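Local coordinates for prophage MuSo2, 43 kDa tail protein (Shewanella oneidensis, PDB 3CDD), which is probably a structural component of the baseplate hub in the tail of a Mu-like phage, at residues 203-208 with 279-284. Sequence-based numbering, arbitrary orientation. Where two conformers were deposited one is given.
Sequences GRFSWR and KSNMAE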
ATOM      1  N   GLY A 203     -11.928  11.302  16.737  1.00 28.89           N
ATOM      2  CA  GLY A 203     -12.737  11.722  15.587  1.00 27.39           C
ATOM      3  C   GLY A 203     -11.898  12.267  14.447  1.00 28.00           C
ATOM      4  O   GLY A 203     -10.742  12.633  14.624  1.00 27.88           O
ATOM      5  N   ARG A 204     -12.475  12.312  13.260  1.00 27.44           N
ATOM      6  CA  ARG A 204     -11.833  12.983  12.135  1.00 27.27           C
ATOM      7  C   ARG A 204     -12.931  13.519  11.246  1.00 27.17           C
ATOM      8  O   ARG A 204     -13.743  12.749  10.745  1.00 28.57           O
ATOM      9  CB  ARG A 204     -10.950  12.020  11.334  1.00 26.25           C
ATOM     10  CG  ARG A 204     -10.279  12.714  10.126  1.00 28.71           C
ATOM     11  CD  ARG A 204      -9.324  11.773   9.491  1.00 29.99           C
ATOM     12  NE  ARG A 204      -8.192  11.536  10.387  1.00 33.29           N
ATOM     13  CZ  ARG A 204      -7.064  12.247  10.366  1.00 34.51           C
ATOM     14  NH1 ARG A 204      -6.900  13.246   9.499  1.00 30.39           N
ATOM     15  NH2 ARG A 204      -6.094  11.952  11.217  1.00 35.52           N
ATOM     16  N   PHE A 205     -12.949  14.828  11.052  1.00 26.26           N
ATOM     17  CA  PHE A 205     -13.994  15.504  10.291  1.00 25.44           C
ATOM     18  C   PHE A 205     -13.312  16.325   9.216  1.00 25.27           C
ATOM     19  O   PHE A 205     -12.585  17.267   9.515  1.00 23.59           O
ATOM     20  CB  PHE A 205     -14.875  16.333  11.238  1.00 24.93           C
ATOM     21  CG  PHE A 205     -15.390  15.517  12.410  1.00 25.92           C
ATOM     22  CD1 PHE A 205     -16.557  14.757  12.290  1.00 26.85           C
ATOM     23  CD2 PHE A 205     -14.675  15.461  13.599  1.00 25.06           C
ATOM     24  CE1 PHE A 205     -17.009  13.965  13.348  1.00 26.09           C
ATOM     25  CE2 PHE A 205     -15.130  14.684  14.681  1.00 27.92           C
ATOM     26  CZ  PHE A 205     -16.290  13.934  14.546  1.00 26.22           C
ATOM     27  N   SER A 206     -13.531  15.925   7.966  1.00 24.96           N
ATOM     28  CA  SER A 206     -12.744  16.404   6.862  1.00 25.18           C
ATOM     29  C   SER A 206     -13.584  16.929   5.711  1.00 26.77           C
ATOM     30  O   SER A 206     -14.714  16.479   5.533  1.00 26.62           O
ATOM     31  CB  SER A 206     -11.856  15.251   6.389  1.00 25.41           C
ATOM     32  OG  SER A 206     -11.019  15.639   5.321  1.00 24.59           O
ATOM     33  N   TRP A 207     -13.023  17.870   4.923  1.00 27.06           N
ATOM     34  CA  TRP A 207     -13.573  18.230   3.625  1.00 28.72           C
ATOM     35  C   TRP A 207     -12.723  17.785   2.418  1.00 29.99           C
ATOM     36  O   TRP A 207     -13.030  18.190   1.299  1.00 31.11           O
ATOM     37  CB  TRP A 207     -13.742  19.752   3.491  1.00 28.84           C
ATOM     38  CG  TRP A 207     -14.972  20.346   4.157  1.00 28.40           C
ATOM     39  CD1 TRP A 207     -15.770  19.767   5.108  1.00 28.36           C
ATOM     40  CD2 TRP A 207     -15.494  21.664   3.944  1.00 29.19           C
ATOM     41  NE1 TRP A 207     -16.758  20.635   5.486  1.00 27.91           N
ATOM     42  CE2 TRP A 207     -16.607  21.814   4.799  1.00 27.95           C
ATOM     43  CE3 TRP A 207     -15.112  22.739   3.122  1.00 28.69           C
ATOM     44  CZ2 TRP A 207     -17.364  22.988   4.845  1.00 28.85           C
ATOM     45  CZ3 TRP A 207     -15.857  23.915   3.175  1.00 29.48           C
ATOM     46  CH2 TRP A 207     -16.975  24.028   4.029  1.00 29.13           C
ATOM     47  N   ARG A 208     -11.667  17.004   2.619  1.00 29.96           N
ATOM     48  CA  ARG A 208     -10.803  16.589   1.498  1.00 31.64           C
ATOM     49  C   ARG A 208     -11.633  15.936   0.384  1.00 32.01           C
ATOM     50  O   ARG A 208     -11.349  16.117  -0.797  1.00 32.01           O
ATOM     51  CB  ARG A 208      -9.682  15.634   1.950  1.00 31.25           C
ATOM     52  CG  ARG A 208      -8.522  16.307   2.683  1.00 31.98           C
ATOM     53  CD  ARG A 208      -7.603  15.294   3.419  1.00 32.19           C
ATOM     54  NE  ARG A 208      -6.772  15.946   4.446  1.00 30.42           N
ATOM     55  CZ  ARG A 208      -5.607  16.564   4.226  1.00 33.77           C
ATOM     56  NH1 ARG A 208      -5.070  16.605   2.996  1.00 31.21           N
ATOM     57  NH2 ARG A 208      -4.965  17.140   5.253  1.00 30.82           N
ATOM     58  N   LYS A 279     -17.728   9.159   4.207  1.00 39.47           N
ATOM     59  CA  LYS A 279     -16.293   8.951   4.039  1.00 39.77           C
ATOM     60  C   LYS A 279     -15.466  10.099   4.644  1.00 39.11           C
ATOM     61  O   LYS A 279     -14.237   9.997   4.775  1.00 39.14           O
ATOM     62  CB  LYS A 279     -15.989   8.841   2.546  1.00 40.02           C
ATOM     63  CG  LYS A 279     -14.880   7.878   2.180  1.00 42.17           C
ATOM     64  CD  LYS A 279     -15.137   7.337   0.773  1.00 45.45           C
ATOM     65  CE  LYS A 279     -13.884   7.393  -0.086  1.00 46.24           C
ATOM     66  NZ  LYS A 279     -14.241   7.323  -1.531  1.00 46.92           N
ATOM     67  N   SER A 280     -16.143  11.181   5.015  1.00 38.68           N
ATOM     68  CA  SER A 280     -15.457  12.371   5.500  0.50 38.40           C
ATOM     69  C   SER A 280     -15.613  12.575   7.002  1.00 38.40           C
ATOM     70  O   SER A 280     -14.982  13.451   7.574  1.00 38.60           O
ATOM     71  CB  SER A 280     -15.930  13.599   4.728  0.50 38.43           C
ATOM     72  OG  SER A 280     -15.711  13.423   3.335  0.50 37.77           O
ATOM     73  N   ASN A 281     -16.452  11.756   7.635  1.00 38.49           N
ATOM     74  CA  ASN A 281     -16.666  11.847   9.071  1.00 38.41           C
ATOM     75  C   ASN A 281     -16.371  10.514   9.753  1.00 37.94           C
ATOM     76  O   ASN A 281     -16.704   9.447   9.226  1.00 39.52           O
ATOM     77  CB  ASN A 281     -18.064  12.374   9.385  1.00 38.05           C
ATOM     78  CG  ASN A 281     -18.298  13.767   8.835  1.00 39.80           C
ATOM     79  OD1 ASN A 281     -17.398  14.621   8.837  1.00 39.80           O
ATOM     80  ND2 ASN A 281     -19.516  14.011   8.350  1.00 41.57           N
HETATM   81  N   MSE A 282     -15.671  10.569  10.881  1.00 36.34           N
HETATM   82  CA  MSE A 282     -15.426   9.383  11.703  1.00 34.52           C
HETATM   83  C   MSE A 282     -15.524   9.829  13.153  1.00 33.87           C
HETATM   84  O   MSE A 282     -15.041  10.908  13.497  1.00 31.42           O
HETATM   85  CB  MSE A 282     -14.046   8.767  11.380  1.00 34.90           C
HETATM   86  CG  MSE A 282     -13.594   7.545  12.230  1.00 36.69           C
HETATM   87 SE   MSE A 282     -12.695   8.012  13.944  0.50 36.18          SE
HETATM   88  CE  MSE A 282     -11.014   8.513  13.237  1.00 31.83           C
ATOM     89  N   ALA A 283     -16.196   9.020  13.980  1.00 32.66           N
ATOM     90  CA  ALA A 283     -16.192   9.206  15.428  1.00 32.39           C
ATOM     91  C   ALA A 283     -16.241   7.825  16.091  1.00 32.03           C
ATOM     92  O   ALA A 283     -17.113   7.018  15.775  1.00 31.82           O
ATOM     93  CB  ALA A 283     -17.368  10.064  15.880  1.00 32.03           C
ATOM     94  N   GLU A 284     -15.300   7.568  16.994  1.00 31.93           N
ATOM     95  CA  GLU A 284     -15.150   6.262  17.640  1.00 31.79           C
ATOM     96  C   GLU A 284     -15.015   6.442  19.128  1.00 31.09           C
ATOM     97  O   GLU A 284     -14.087   7.129  19.584  1.00 31.53           O
ATOM     98  CB  GLU A 284     -13.888   5.542  17.129  1.00 32.53           C
ATOM     99  CG  GLU A 284     -14.024   5.061  15.731  1.00 35.53           C
ATOM    100  CD  GLU A 284     -12.823   4.283  15.224  1.00 38.81           C
ATOM    101  OE1 GLU A 284     -11.792   4.144  15.939  1.00 38.18           O
ATOM    102  OE2 GLU A 284     -12.938   3.806  14.078  1.00 43.22           O
TER
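Arg204 and Met282, a selenomethionine here, face each other as a hydrogen-bonded antiparallel pair: Arg204 N gives its hydrogen to Met282 O at 2.9 Å, and Met282 N returns one to Arg204 O, also at 2.9 Å. Two residues on, beyond the non-hydrogen-bonded pair Phe205-Asn281, Ser206 N gives a third hydrogen bond, to Ser280 O, at 2.9 Å. On the face carrying Arg204, the Met282 chain starts with CG anti to its backbone N (chi1 176°), then folds twice, bringing methyl CE to 4.0 Å from Arg204 CB and SE against Gly203 CA. On the other face, Met282 O lies over one side of the Phe205 ring, 3.4 Å from Phe205 CZ and close to CE1. Ala283 CB stands 4.2 Å from Phe205 CZ, oblique to the ring; the Asn281 side chain crosses that of Phe205 at about a right angle beside CD1 of the ring. Gly203 has no CB to collide with ring atom CE2.

Further out, Ser280 OG bonds to Ser276 O near the end of helix 262-278, tying the start of this strand to that helix. Ser206 OG accepts from Arg208 N in an ST turn. Phe205 and Ser206 pair with a strand of the second subunit: the backbone pairing carries the sheet across the interface, while one carboxylate, Asp79 of that subunit, takes both Arg204 and Arg208 in salt bridges and hydrogen-bonds the Ser206 hydroxyl.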